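Local coordinates for penicillin-binding protein PbpB (Mycobacterium tuberculosis, PDB 6KGU) that synthesises cross-linked peptidoglycan from lipid intermediates during cell-wall biogenesis and is inactivated by beta-lactam antibiotics, at residues A[219-224]-A[235-239]; A[260-265]-A[387-393]; A[329-334]-A[377-382]; A[492-498]-A[512-518]. All coordinates share one frame; numbering follows the deposited sequence.

Contact 1: residues A[219-224]-A[235-239]; sequences HNVSAV and AMAND
The carboxylate of Asp239 is approached by the backbone of Val221 from above its plane: Val221 N donates to Asp239 OD1 at 2.8 Å, standing 52° out of that plane. The other oxygen, Asp239 OD2, takes a water that also donates to His219 O. Next to it, the amide of Asn238 donates in its own plane from ND2 to Asp239 O, a nearly straight bond of 3.2 Å. These groups finish a beta hairpin, strands 220-227 and 233-238, the latter being an outermost strand of the antiparallel sheet of the transpeptidase domain. Asp239 swings its CG between its own N and carbonyl carbon (chi1 72°), which turns the carboxylate back to the neighbouring strand. Since Asp239 N also donates to Val221 O, the side chain supplies the acceptor that a backbone carbonyl gives within the regular ladder. That ladder continues at Ala223 and Ala237, a hydrogen-bonded pair whose small methyl groups share one face. On the other face, Ser222 and Asn238 form a non-hydrogen-bonded pair, followed by Val224 and Met236. The two apolar chains suit a buried face, packing against helices 259-262 and 390-401. Val224 and Met236 lie alongside each other, with Val224 CG2 4.1 Å from Met236 CG.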
loop_
_atom_site.group_PDB
_atom_site.type_symbol
_atom_site.label_atom_id
_atom_site.label_comp_id
_atom_site.label_asym_id
_atom_site.label_seq_id
_atom_site.Cartn_x
_atom_site.Cartn_y
_atom_site.Cartn_z
ATOM N N HIS A 219 -3.417 -9.295 14.399
ATOM C CA HIS A 219 -2.357 -8.753 15.251
ATOM C C HIS A 219 -2.043 -7.307 14.907
ATOM O O HIS A 219 -1.573 -6.555 15.763
ATOM C CB HIS A 219 -1.056 -9.551 15.106
ATOM C CG HIS A 219 -1.089 -10.917 15.709
ATOM N ND1 HIS A 219 -0.159 -11.887 15.386
ATOM C CD2 HIS A 219 -1.918 -11.476 16.623
ATOM C CE1 HIS A 219 -0.425 -12.988 16.065
ATOM N NE2 HIS A 219 -1.483 -12.765 16.826
ATOM N N ASN A 220 -2.210 -6.922 13.647
ATOM C CA ASN A 220 -2.039 -5.525 13.270
ATOM C C ASN A 220 -2.636 -5.327 11.886
ATOM O O ASN A 220 -2.871 -6.291 11.157
ATOM C CB ASN A 220 -0.567 -5.091 13.319
ATOM C CG ASN A 220 0.356 -6.089 12.696
ATOM O OD1 ASN A 220 0.957 -6.935 13.380
ATOM N ND2 ASN A 220 0.484 -6.008 11.380
ATOM N N VAL A 221 -2.930 -4.070 11.558
ATOM C CA VAL A 221 -3.570 -3.702 10.296
ATOM C C VAL A 221 -2.890 -2.429 9.814
ATOM O O VAL A 221 -2.509 -1.578 10.619
ATOM C CB VAL A 221 -5.105 -3.493 10.455
ATOM C CG1 VAL A 221 -5.794 -2.978 9.129
ATOM C CG2 VAL A 221 -5.783 -4.783 10.884
ATOM N N SER A 222 -2.738 -2.293 8.504
ATOM C CA SER A 222 -2.233 -1.046 7.958
ATOM C C SER A 222 -2.874 -0.829 6.596
ATOM O O SER A 222 -3.402 -1.759 5.985
ATOM C CB SER A 222 -0.706 -1.053 7.870
ATOM O OG SER A 222 -0.302 -2.145 7.092
ATOM N N ALA A 223 -2.849 0.422 6.144
ATOM C CA ALA A 223 -3.514 0.819 4.914
ATOM C C ALA A 223 -2.805 2.044 4.349
ATOM O O ALA A 223 -2.305 2.898 5.093
ATOM C CB ALA A 223 -5.017 1.124 5.123
ATOM N N VAL A 224 -2.775 2.119 3.024
ATOM C CA VAL A 224 -2.156 3.223 2.297
ATOM C C VAL A 224 -3.132 3.663 1.218
ATOM O O VAL A 224 -3.726 2.822 0.534
ATOM C CB VAL A 224 -0.805 2.808 1.668
ATOM C CG1 VAL A 224 -0.290 3.898 0.688
ATOM C CG2 VAL A 224 0.242 2.492 2.775
ATOM N N ALA A 235 -2.981 9.046 2.528
ATOM C CA ALA A 235 -3.174 8.497 3.866
ATOM C C ALA A 235 -2.216 7.328 4.041
ATOM O O ALA A 235 -1.981 6.566 3.100
ATOM C CB ALA A 235 -4.620 8.026 4.103
ATOM N N MET A 236 -1.674 7.188 5.251
ATOM C CA MET A 236 -0.823 6.046 5.579
ATOM C C MET A 236 -1.062 5.783 7.059
ATOM O O MET A 236 -0.757 6.641 7.894
ATOM C CB MET A 236 0.654 6.346 5.279
ATOM C CG MET A 236 1.627 5.209 5.556
ATOM S SD MET A 236 3.355 5.604 5.128
ATOM C CE MET A 236 3.337 5.257 3.364
ATOM N N ALA A 237 -1.632 4.632 7.387
ATOM C CA ALA A 237 -2.062 4.396 8.758
ATOM C C ALA A 237 -1.819 2.958 9.184
ATOM O O ALA A 237 -1.843 2.029 8.371
ATOM C CB ALA A 237 -3.547 4.724 8.944
ATOM N N ASN A 238 -1.593 2.791 10.484
ATOM C CA ASN A 238 -1.593 1.487 11.119
ATOM C C ASN A 238 -2.452 1.571 12.368
ATOM O O ASN A 238 -2.797 2.661 12.830
ATOM C CB ASN A 238 -0.174 1.023 11.460
ATOM C CG ASN A 238 0.669 2.145 11.995
ATOM O OD1 ASN A 238 1.455 2.755 11.257
ATOM N ND2 ASN A 238 0.502 2.449 13.288
ATOM N N ASP A 239 -2.815 0.404 12.899
ATOM C CA ASP A 239 -3.545 0.358 14.156
ATOM C C ASP A 239 -2.600 0.673 15.313
ATOM O O ASP A 239 -1.372 0.631 15.172
ATOM C CB ASP A 239 -4.163 -1.025 14.360
ATOM C CG ASP A 239 -3.115 -2.084 14.676
ATOM O OD1 ASP A 239 -2.307 -2.427 13.770
ATOM O OD2 ASP A 239 -3.109 -2.581 15.825
HETATM O O HOH W 1 -0.918 -3.922 16.642
#

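Contact 2: residues A[260-265]-A[387-393]; sequences AVSSPF and SMTLLQM
Backbone hydrogen bonds join Phe265 to Met388 in both directions: Phe265 N donates to Met388 O at 2.9 Å, and Met388 N to Phe265 O at 3.0 Å. They make a single antiparallel bridge. A third bond, 3.1 Å from Leu391 N to Ala260 O, ties the first turn of helix 390-401 to helix 259-262. One water adds a link, donating to Ser263 O and accepting from Leu390 N.

Capping is the second kind of interaction. Thr389 is the N-cap of helix 390-401 and forms a capping box with Gln392: Thr389 OG1 accepts from Gln392 N, while Gln392 OE1 accepts from Thr389 N. Threonine suits an N-cap because its OG1 can accept from a first-turn N-H that lacks a carbonyl partner; its CG2 meanwhile packs 3.4 Å from Val261 O. The contact thus seats a helix start of the transpeptidase domain against the chain that leads to Ser269, by similarity the acyl-ester nucleophile.

Apolar and aromatic contacts centre on Phe265. A chi1 of 53°, which tucks CG over the residue's own backbone, folds the ring back over the bridge, where Met388 O stands 3.5 Å above one face, offset toward the rim. At the ring edge, in plane, Met393 SD makes a Met-aromatic contact, 4.0 Å from Phe265 CZ, and the Met393 chain runs roughly perpendicular to that of Phe265. The ring also meets Trp495, outside these segments. Farther along, Val261 CG1 lies 3.9 Å from Leu391 CD2, the two branched chains running alongside each other.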
loop_
_atom_site.group_PDB
_atom_site.type_symbol
_atom_site.label_atom_id
_atom_site.label_comp_id
_atom_site.label_asym_id
_atom_site.label_seq_id
_atom_site.Cartn_x
_atom_site.Cartn_y
_atom_site.Cartn_z
ATOM N N ALA A 260 3.800 0.298 7.367
ATOM C CA ALA A 260 3.478 0.421 5.943
ATOM C C ALA A 260 4.725 0.586 5.079
ATOM O O ALA A 260 4.708 0.237 3.889
ATOM C CB ALA A 260 2.542 1.620 5.706
ATOM N N VAL A 261 5.805 1.131 5.641
ATOM C CA VAL A 261 7.050 1.268 4.899
ATOM C C VAL A 261 8.162 0.400 5.459
ATOM O O VAL A 261 9.082 0.054 4.707
ATOM C CB VAL A 261 7.520 2.738 4.819
ATOM C CG1 VAL A 261 6.467 3.617 4.147
ATOM C CG2 VAL A 261 7.922 3.275 6.210
ATOM N N SER A 262 8.113 0.025 6.742
ATOM C CA SER A 262 9.255 -0.625 7.365
ATOM C C SER A 262 9.188 -2.147 7.366
ATOM O O SER A 262 10.205 -2.781 7.629
ATOM C CB SER A 262 9.395 -0.161 8.819
ATOM O OG SER A 262 8.421 -0.830 9.584
ATOM N N SER A 263 8.031 -2.759 7.120
ATOM C CA SER A 263 7.827 -4.165 7.475
ATOM C C SER A 263 7.346 -4.957 6.270
ATOM O O SER A 263 6.136 -5.046 6.026
ATOM C CB SER A 263 6.835 -4.287 8.640
ATOM O OG SER A 263 7.284 -3.499 9.748
ATOM N N PRO A 264 8.259 -5.561 5.500
ATOM C CA PRO A 264 7.833 -6.276 4.289
ATOM C C PRO A 264 7.184 -7.599 4.640
ATOM O O PRO A 264 7.357 -8.130 5.735
ATOM C CB PRO A 264 9.137 -6.481 3.502
ATOM C CG PRO A 264 10.242 -6.507 4.608
ATOM C CD PRO A 264 9.730 -5.496 5.633
ATOM N N PHE A 265 6.434 -8.138 3.677
ATOM C CA PHE A 265 5.735 -9.407 3.851
ATOM C C PHE A 265 5.679 -10.136 2.509
ATOM O O PHE A 265 5.805 -9.520 1.445
ATOM C CB PHE A 265 4.314 -9.186 4.397
ATOM C CG PHE A 265 3.502 -8.207 3.580
ATOM C CD1 PHE A 265 2.816 -8.619 2.448
ATOM C CD2 PHE A 265 3.438 -6.870 3.935
ATOM C CE1 PHE A 265 2.090 -7.729 1.684
ATOM C CE2 PHE A 265 2.693 -5.962 3.167
ATOM C CZ PHE A 265 2.016 -6.400 2.047
ATOM N N SER A 387 9.334 -10.578 -0.990
ATOM C CA SER A 387 8.640 -9.784 0.010
ATOM C C SER A 387 8.580 -8.344 -0.458
ATOM O O SER A 387 9.439 -7.887 -1.217
ATOM C CB SER A 387 9.326 -9.886 1.382
ATOM O OG SER A 387 10.562 -9.210 1.351
ATOM N N MET A 388 7.559 -7.624 0.015
ATOM C CA MET A 388 7.371 -6.230 -0.344
ATOM C C MET A 388 6.692 -5.536 0.819
ATOM O O MET A 388 6.016 -6.171 1.629
ATOM C CB MET A 388 6.501 -6.071 -1.601
ATOM C CG MET A 388 5.048 -6.571 -1.404
ATOM S SD MET A 388 4.052 -6.571 -2.925
ATOM C CE MET A 388 4.958 -7.768 -3.918
ATOM N N THR A 389 6.842 -4.219 0.862
ATOM C CA THR A 389 6.098 -3.402 1.800
ATOM C C THR A 389 4.697 -3.109 1.274
ATOM O O THR A 389 4.396 -3.262 0.086
ATOM C CB THR A 389 6.838 -2.097 2.073
ATOM O OG1 THR A 389 6.876 -1.327 0.875
ATOM C CG2 THR A 389 8.277 -2.391 2.522
ATOM N N LEU A 390 3.830 -2.685 2.194
ATOM C CA LEU A 390 2.511 -2.196 1.811
ATOM C C LEU A 390 2.611 -1.062 0.799
ATOM O O LEU A 390 1.814 -0.989 -0.148
ATOM C CB LEU A 390 1.742 -1.730 3.058
ATOM C CG LEU A 390 0.263 -1.415 2.790
ATOM C CD1 LEU A 390 -0.391 -2.590 2.098
ATOM C CD2 LEU A 390 -0.498 -1.071 4.093
ATOM N N LEU A 391 3.575 -0.154 0.987
ATOM C CA LEU A 391 3.702 0.970 0.059
ATOM C C LEU A 391 4.102 0.494 -1.335
ATOM O O LEU A 391 3.564 0.973 -2.343
ATOM C CB LEU A 391 4.719 1.989 0.593
ATOM C CG LEU A 391 4.935 3.209 -0.297
ATOM C CD1 LEU A 391 3.640 4.020 -0.466
ATOM C CD2 LEU A 391 6.061 4.090 0.267
ATOM N N GLN A 392 5.082 -0.420 -1.410
ATOM C CA GLN A 392 5.455 -1.017 -2.691
ATOM C C GLN A 392 4.260 -1.707 -3.352
ATOM O O GLN A 392 4.029 -1.558 -4.556
ATOM C CB GLN A 392 6.577 -2.037 -2.482
ATOM C CG GLN A 392 7.941 -1.416 -2.224
ATOM C CD GLN A 392 8.992 -2.463 -1.960
ATOM O OE1 GLN A 392 8.704 -3.483 -1.334
ATOM N NE2 GLN A 392 10.225 -2.215 -2.422
ATOM N N MET A 393 3.529 -2.518 -2.584
ATOM C CA MET A 393 2.354 -3.202 -3.120
ATOM C C MET A 393 1.371 -2.201 -3.702
ATOM O O MET A 393 0.934 -2.331 -4.853
ATOM C CB MET A 393 1.691 -4.029 -2.010
ATOM C CG MET A 393 0.474 -4.835 -2.445
ATOM S SD MET A 393 -0.375 -5.571 -1.017
ATOM C CE MET A 393 -1.690 -4.378 -0.750
HETATM O O HOH W 2 4.626 -3.029 5.068
#

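Contact 3: residues A[329-334]-A[377-382]; sequences TLMLSQ and FANLPI
Leu330 reaches Pro381 because its CG stands anti to the carbonyl carbon (chi1 -71°) and the chain then extends (chi2 174°), carrying the methyls off the helix to the loop. Leu330 CD2 comes to 3.8 Å from Pro381 CB, and Leu330 CD1 to 3.4 Å from Ala378 O. From the other side, Phe377 holds CG anti to its backbone N (chi1 -165°), which lays the ring against the helix; Ser333 O lies at the ring's edge, 3.4 Å from Phe377 CZ. Helix 326-336 is thereby packed against a loop with a short 3-10 turn at Leu380 and Pro381, in a region of the transpeptidase domain bordering the active site. Ile382 touches the bound aztreonam, and Thr329 touches Lys272 of what is probably the SxxK motif. Thr329 serves two roles, its OG1 being bonded to Ser325 O while its CG2 meets Ile382 CG2 at 4.0 Å. The small Ser333 allows the proline ring close to the helix, with Ser333 OG 3.3 Å from Pro381 CB. That hydroxyl donates back to Thr329 O at 2.8 Å, from above the carbonyl plane, and Ser333 N donates to the same oxygen.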
loop_
_atom_site.group_PDB
_atom_site.type_symbol
_atom_site.label_atom_id
_atom_site.label_comp_id
_atom_site.label_asym_id
_atom_site.label_seq_id
_atom_site.Cartn_x
_atom_site.Cartn_y
_atom_site.Cartn_z
ATOM N N THR A 329 -2.546 -19.012 -13.131
ATOM C CA THR A 329 -1.537 -17.957 -13.152
ATOM C C THR A 329 -0.208 -18.487 -13.677
ATOM O O THR A 329 0.452 -17.838 -14.497
ATOM C CB THR A 329 -1.385 -17.362 -11.755
ATOM O OG1 THR A 329 -2.614 -16.710 -11.389
ATOM C CG2 THR A 329 -0.240 -16.323 -11.721
ATOM N N LEU A 330 0.177 -19.687 -13.249
ATOM C CA LEU A 330 1.470 -20.231 -13.663
ATOM C C LEU A 330 1.447 -20.691 -15.113
ATOM O O LEU A 330 2.450 -20.558 -15.817
ATOM C CB LEU A 330 1.887 -21.370 -12.737
ATOM C CG LEU A 330 2.280 -20.885 -11.338
ATOM C CD1 LEU A 330 2.539 -22.065 -10.418
ATOM C CD2 LEU A 330 3.493 -19.990 -11.410
ATOM N N MET A 331 0.321 -21.238 -15.582
ATOM C CA MET A 331 0.215 -21.594 -16.991
ATOM C C MET A 331 0.399 -20.372 -17.878
ATOM O O MET A 331 1.155 -20.406 -18.854
ATOM C CB MET A 331 -1.130 -22.263 -17.259
ATOM C CG MET A 331 -1.248 -23.600 -16.563
ATOM S SD MET A 331 -2.748 -24.458 -16.979
ATOM C CE MET A 331 -2.667 -24.405 -18.758
ATOM N N LEU A 332 -0.275 -19.267 -17.535
ATOM C CA LEU A 332 -0.109 -18.016 -18.273
ATOM C C LEU A 332 1.287 -17.449 -18.100
ATOM O O LEU A 332 1.857 -16.894 -19.043
ATOM C CB LEU A 332 -1.136 -16.971 -17.806
ATOM C CG LEU A 332 -2.610 -17.217 -18.118
ATOM C CD1 LEU A 332 -3.494 -16.241 -17.311
ATOM C CD2 LEU A 332 -2.868 -17.107 -19.641
ATOM N N SER A 333 1.839 -17.536 -16.887
ATOM C CA SER A 333 3.213 -17.084 -16.674
ATOM C C SER A 333 4.202 -17.880 -17.533
ATOM O O SER A 333 5.228 -17.336 -17.962
ATOM C CB SER A 333 3.587 -17.191 -15.185
ATOM O OG SER A 333 2.769 -16.343 -14.390
ATOM N N GLN A 334 3.914 -19.161 -17.792
ATOM C CA GLN A 334 4.783 -19.959 -18.660
ATOM C C GLN A 334 4.872 -19.360 -20.056
ATOM O O GLN A 334 5.911 -19.485 -20.716
ATOM C CB GLN A 334 4.293 -21.408 -18.763
ATOM C CG GLN A 334 4.514 -22.275 -17.538
ATOM C CD GLN A 334 3.904 -23.661 -17.711
ATOM O OE1 GLN A 334 3.595 -24.067 -18.828
ATOM N NE2 GLN A 334 3.713 -24.386 -16.604
ATOM N N PHE A 377 10.554 -19.772 -10.354
ATOM C CA PHE A 377 9.550 -19.329 -11.310
ATOM C C PHE A 377 8.183 -19.955 -11.051
ATOM O O PHE A 377 7.168 -19.401 -11.485
ATOM C CB PHE A 377 10.010 -19.629 -12.739
ATOM C CG PHE A 377 9.213 -18.902 -13.801
ATOM C CD1 PHE A 377 8.926 -17.550 -13.668
ATOM C CD2 PHE A 377 8.762 -19.566 -14.933
ATOM C CE1 PHE A 377 8.212 -16.876 -14.647
ATOM C CE2 PHE A 377 8.042 -18.897 -15.918
ATOM C CZ PHE A 377 7.769 -17.554 -15.778
ATOM N N ALA A 378 8.127 -21.089 -10.362
ATOM C CA ALA A 378 6.848 -21.642 -9.951
ATOM C C ALA A 378 6.264 -20.944 -8.728
ATOM O O ALA A 378 5.124 -21.238 -8.356
ATOM C CB ALA A 378 6.988 -23.138 -9.650
ATOM N N ASN A 379 7.016 -20.051 -8.083
ATOM C CA ASN A 379 6.586 -19.417 -6.843
ATOM C C ASN A 379 6.325 -17.926 -6.988
ATOM O O ASN A 379 5.277 -17.440 -6.544
ATOM C CB ASN A 379 7.634 -19.656 -5.745
ATOM C CG ASN A 379 7.659 -21.106 -5.273
ATOM O OD1 ASN A 379 8.696 -21.755 -5.300
ATOM N ND2 ASN A 379 6.511 -21.617 -4.864
ATOM N N LEU A 380 7.268 -17.180 -7.572
ATOM C CA LEU A 380 7.130 -15.727 -7.688
ATOM C C LEU A 380 5.816 -15.278 -8.324
ATOM O O LEU A 380 5.184 -14.356 -7.782
ATOM C CB LEU A 380 8.314 -15.143 -8.478
ATOM C CG LEU A 380 9.697 -15.184 -7.839
ATOM C CD1 LEU A 380 10.679 -14.328 -8.648
ATOM C CD2 LEU A 380 9.636 -14.748 -6.370
ATOM N N PRO A 381 5.358 -15.850 -9.447
ATOM C CA PRO A 381 4.120 -15.342 -10.068
ATOM C C PRO A 381 2.900 -15.431 -9.177
ATOM O O PRO A 381 1.979 -14.634 -9.359
ATOM C CB PRO A 381 3.962 -16.208 -11.324
ATOM C CG PRO A 381 5.388 -16.604 -11.682
ATOM C CD PRO A 381 6.024 -16.849 -10.317
ATOM N N ILE A 382 2.859 -16.334 -8.197
ATOM C CA ILE A 382 1.735 -16.348 -7.265
ATOM C C ILE A 382 2.077 -15.655 -5.942
ATOM O O ILE A 382 1.328 -15.776 -4.972
ATOM C CB ILE A 382 1.212 -17.780 -7.048
ATOM C CG1 ILE A 382 2.325 -18.735 -6.607
ATOM C CG2 ILE A 382 0.627 -18.312 -8.362
ATOM C CD1 ILE A 382 2.581 -18.788 -5.129
#

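Contact 4: residues A[492-498]-A[512-518]; sequences DVYWITF and GIMLDNP
Asn517, in a left-handed backbone conformation, uses its side-chain amide where a strand would use its carbonyl: Asn517 OD1 accepts from Tyr494 N at 3.3 Å, the donor standing 42° above the carbonyl plane. Its own N gives a weak bond to Tyr494 O. This ends the antiparallel ladder of a beta hairpin, strands 493-502 and 509-516, in the central sheet of the transpeptidase domain. Asparagine suits the place, since it tolerates the left-handed conformation and carries an acceptor; CG anti to the backbone N (chi1 -167°) extends the amide across to Val493, whose CG1 lies 3.5 Å from Asn517 CG. Regular pairs follow: Ile496 with Leu515, and Phe498 with Ile513, each bonded both ways. Leu515 N to Ile496 O, at 2.7 Å, is the shorter bond of the first pair.

The side chains divide between two faces. Trp495 and Thr497 share one with Met514 and Asp516. The other holds the apolar Ile496, Leu515, Phe498 and Ile513, and Tyr494, which lines the aztreonam pocket, points to the same side as Ile496. There Ile496 extends CG1 to the ring of Pro518, 3.5 Å from Pro518 CD.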
loop_
_atom_site.group_PDB
_atom_site.type_symbol
_atom_site.label_atom_id
_atom_site.label_comp_id
_atom_site.label_asym_id
_atom_site.label_seq_id
_atom_site.Cartn_x
_atom_site.Cartn_y
_atom_site.Cartn_z
ATOM N N ASP A 492 -2.088 -22.305 9.364
ATOM C CA ASP A 492 -3.295 -21.502 9.518
ATOM C C ASP A 492 -2.992 -20.085 10.001
ATOM O O ASP A 492 -3.792 -19.503 10.739
ATOM C CB ASP A 492 -4.256 -22.183 10.497
ATOM C CG ASP A 492 -3.607 -22.467 11.845
ATOM O OD1 ASP A 492 -2.389 -22.747 11.877
ATOM O OD2 ASP A 492 -4.313 -22.403 12.873
ATOM N N VAL A 493 -1.852 -19.519 9.611
ATOM C CA VAL A 493 -1.485 -18.145 9.946
ATOM C C VAL A 493 -1.226 -17.415 8.635
ATOM O O VAL A 493 -0.347 -17.825 7.867
ATOM C CB VAL A 493 -0.248 -18.098 10.858
ATOM C CG1 VAL A 493 0.051 -16.671 11.285
ATOM C CG2 VAL A 493 -0.444 -19.012 12.062
ATOM N N TYR A 494 -1.982 -16.333 8.378
ATOM C CA TYR A 494 -1.965 -15.665 7.076
ATOM C C TYR A 494 -1.631 -14.184 7.160
ATOM O O TYR A 494 -1.930 -13.511 8.149
ATOM C CB TYR A 494 -3.306 -15.769 6.369
ATOM C CG TYR A 494 -3.883 -17.146 6.373
ATOM C CD1 TYR A 494 -5.176 -17.370 6.812
ATOM C CD2 TYR A 494 -3.136 -18.227 5.935
ATOM C CE1 TYR A 494 -5.712 -18.639 6.819
ATOM C CE2 TYR A 494 -3.654 -19.489 5.937
ATOM C CZ TYR A 494 -4.942 -19.692 6.382
ATOM O OH TYR A 494 -5.457 -20.963 6.383
ATOM N N TRP A 495 -1.003 -13.683 6.093
ATOM C CA TRP A 495 -1.084 -12.276 5.737
ATOM C C TRP A 495 -2.230 -12.123 4.753
ATOM O O TRP A 495 -2.210 -12.740 3.683
ATOM C CB TRP A 495 0.188 -11.755 5.079
ATOM C CG TRP A 495 1.272 -11.430 5.993
ATOM C CD1 TRP A 495 1.251 -10.536 7.041
ATOM C CD2 TRP A 495 2.582 -11.976 5.952
ATOM N NE1 TRP A 495 2.476 -10.513 7.666
ATOM C CE2 TRP A 495 3.315 -11.384 7.014
ATOM C CE3 TRP A 495 3.215 -12.915 5.122
ATOM C CZ2 TRP A 495 4.647 -11.702 7.263
ATOM C CZ3 TRP A 495 4.542 -13.225 5.370
ATOM C CH2 TRP A 495 5.244 -12.622 6.435
ATOM N N ILE A 496 -3.203 -11.288 5.108
ATOM C CA ILE A 496 -4.323 -10.938 4.241
ATOM C C ILE A 496 -4.040 -9.571 3.630
ATOM O O ILE A 496 -3.716 -8.621 4.351
ATOM C CB ILE A 496 -5.640 -10.916 5.035
ATOM C CG1 ILE A 496 -5.842 -12.259 5.749
ATOM C CG2 ILE A 496 -6.822 -10.482 4.152
ATOM C CD1 ILE A 496 -5.679 -13.456 4.905
ATOM N N THR A 497 -4.190 -9.464 2.312
ATOM C CA THR A 497 -3.981 -8.219 1.587
ATOM C C THR A 497 -5.169 -7.934 0.686
ATOM O O THR A 497 -5.891 -8.845 0.274
ATOM C CB THR A 497 -2.719 -8.268 0.718
ATOM O OG1 THR A 497 -2.723 -9.465 -0.070
ATOM C CG2 THR A 497 -1.467 -8.234 1.600
ATOM N N PHE A 498 -5.380 -6.651 0.414
ATOM C CA PHE A 498 -6.240 -6.215 -0.674
ATOM C C PHE A 498 -5.602 -4.974 -1.271
ATOM O O PHE A 498 -5.109 -4.112 -0.539
ATOM C CB PHE A 498 -7.695 -5.894 -0.231
ATOM C CG PHE A 498 -8.675 -5.763 -1.402
ATOM C CD1 PHE A 498 -8.796 -4.572 -2.105
ATOM C CD2 PHE A 498 -9.435 -6.849 -1.816
ATOM C CE1 PHE A 498 -9.672 -4.457 -3.180
ATOM C CE2 PHE A 498 -10.302 -6.744 -2.904
ATOM C CZ PHE A 498 -10.418 -5.544 -3.586
ATOM N N GLY A 512 -4.241 0.221 -0.636
ATOM C CA GLY A 512 -3.613 -1.042 -0.251
ATOM C C GLY A 512 -3.798 -1.308 1.231
ATOM O O GLY A 512 -3.653 -0.400 2.054
ATOM N N ILE A 513 -4.107 -2.557 1.568
ATOM C CA ILE A 513 -4.454 -2.956 2.936
ATOM C C ILE A 513 -3.724 -4.258 3.253
ATOM O O ILE A 513 -3.604 -5.134 2.393
ATOM C CB ILE A 513 -5.981 -3.165 3.104
ATOM C CG1 ILE A 513 -6.757 -1.864 2.896
ATOM C CG2 ILE A 513 -6.343 -3.762 4.495
ATOM C CD1 ILE A 513 -8.203 -2.125 2.512
ATOM N N MET A 514 -3.261 -4.406 4.492
ATOM C CA MET A 514 -2.750 -5.689 4.945
ATOM C C MET A 514 -3.211 -5.939 6.374
ATOM O O MET A 514 -3.244 -5.029 7.201
ATOM C CB MET A 514 -1.214 -5.769 4.849
ATOM C CG MET A 514 -0.675 -7.144 5.230
ATOM S SD MET A 514 -0.415 -7.351 7.017
ATOM C CE MET A 514 1.165 -6.523 7.188
ATOM N N LEU A 515 -3.608 -7.185 6.641
ATOM C CA LEU A 515 -4.015 -7.660 7.963
ATOM C C LEU A 515 -3.105 -8.802 8.379
ATOM O O LEU A 515 -2.946 -9.770 7.629
ATOM C CB LEU A 515 -5.452 -8.175 7.977
ATOM C CG LEU A 515 -6.552 -7.114 7.922
ATOM C CD1 LEU A 515 -6.658 -6.654 6.520
ATOM C CD2 LEU A 515 -7.888 -7.682 8.387
ATOM N N ASP A 516 -2.543 -8.712 9.581
ATOM C CA ASP A 516 -1.640 -9.740 10.087
ATOM C C ASP A 516 -2.473 -10.774 10.835
ATOM O O ASP A 516 -2.890 -10.550 11.975
ATOM C CB ASP A 516 -0.565 -9.130 10.979
ATOM C CG ASP A 516 0.413 -10.178 11.525
ATOM O OD1 ASP A 516 0.167 -11.395 11.359
ATOM O OD2 ASP A 516 1.426 -9.791 12.129
ATOM N N ASN A 517 -2.714 -11.899 10.174
ATOM C CA ASN A 517 -3.397 -13.058 10.741
ATOM C C ASN A 517 -4.736 -12.769 11.428
ATOM O O ASN A 517 -4.897 -13.049 12.620
ATOM C CB ASN A 517 -2.465 -13.789 11.697
ATOM C CG ASN A 517 -3.001 -15.162 12.068
ATOM O OD1 ASN A 517 -3.536 -15.885 11.218
ATOM N ND2 ASN A 517 -2.884 -15.515 13.327
ATOM N N PRO A 518 -5.724 -12.255 10.702
ATOM C CA PRO A 518 -7.040 -12.047 11.315
ATOM C C PRO A 518 -7.745 -13.375 11.552
ATOM O O PRO A 518 -7.559 -14.349 10.816
ATOM C CB PRO A 518 -7.789 -11.201 10.277
ATOM C CG PRO A 518 -7.194 -11.630 8.963
ATOM C CD PRO A 518 -5.733 -11.954 9.257
#

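Overall arrangement
From the N terminus, the chain first closes the short hairpin of contact 1, on strands 220-227 and 233-238. It then enters helix 259-262 and opens the long loop of 121 residues that contact 2 closes at 387-393. Contact 3 is nested inside this loop, on the active-site side, and touches none of the others. Contact 4, a second hairpin, follows in series. Strands 220-227 and 509-516 are sheet neighbours, so contacts 1 and 4 join: Val224 N lies 2.8 Å from Gly512 O, a probable hydrogen bond. Contact 2 packs onto both hairpins, Leu390 against Ser222 and Phe265 against Thr497, tying helices to the antiparallel sheet.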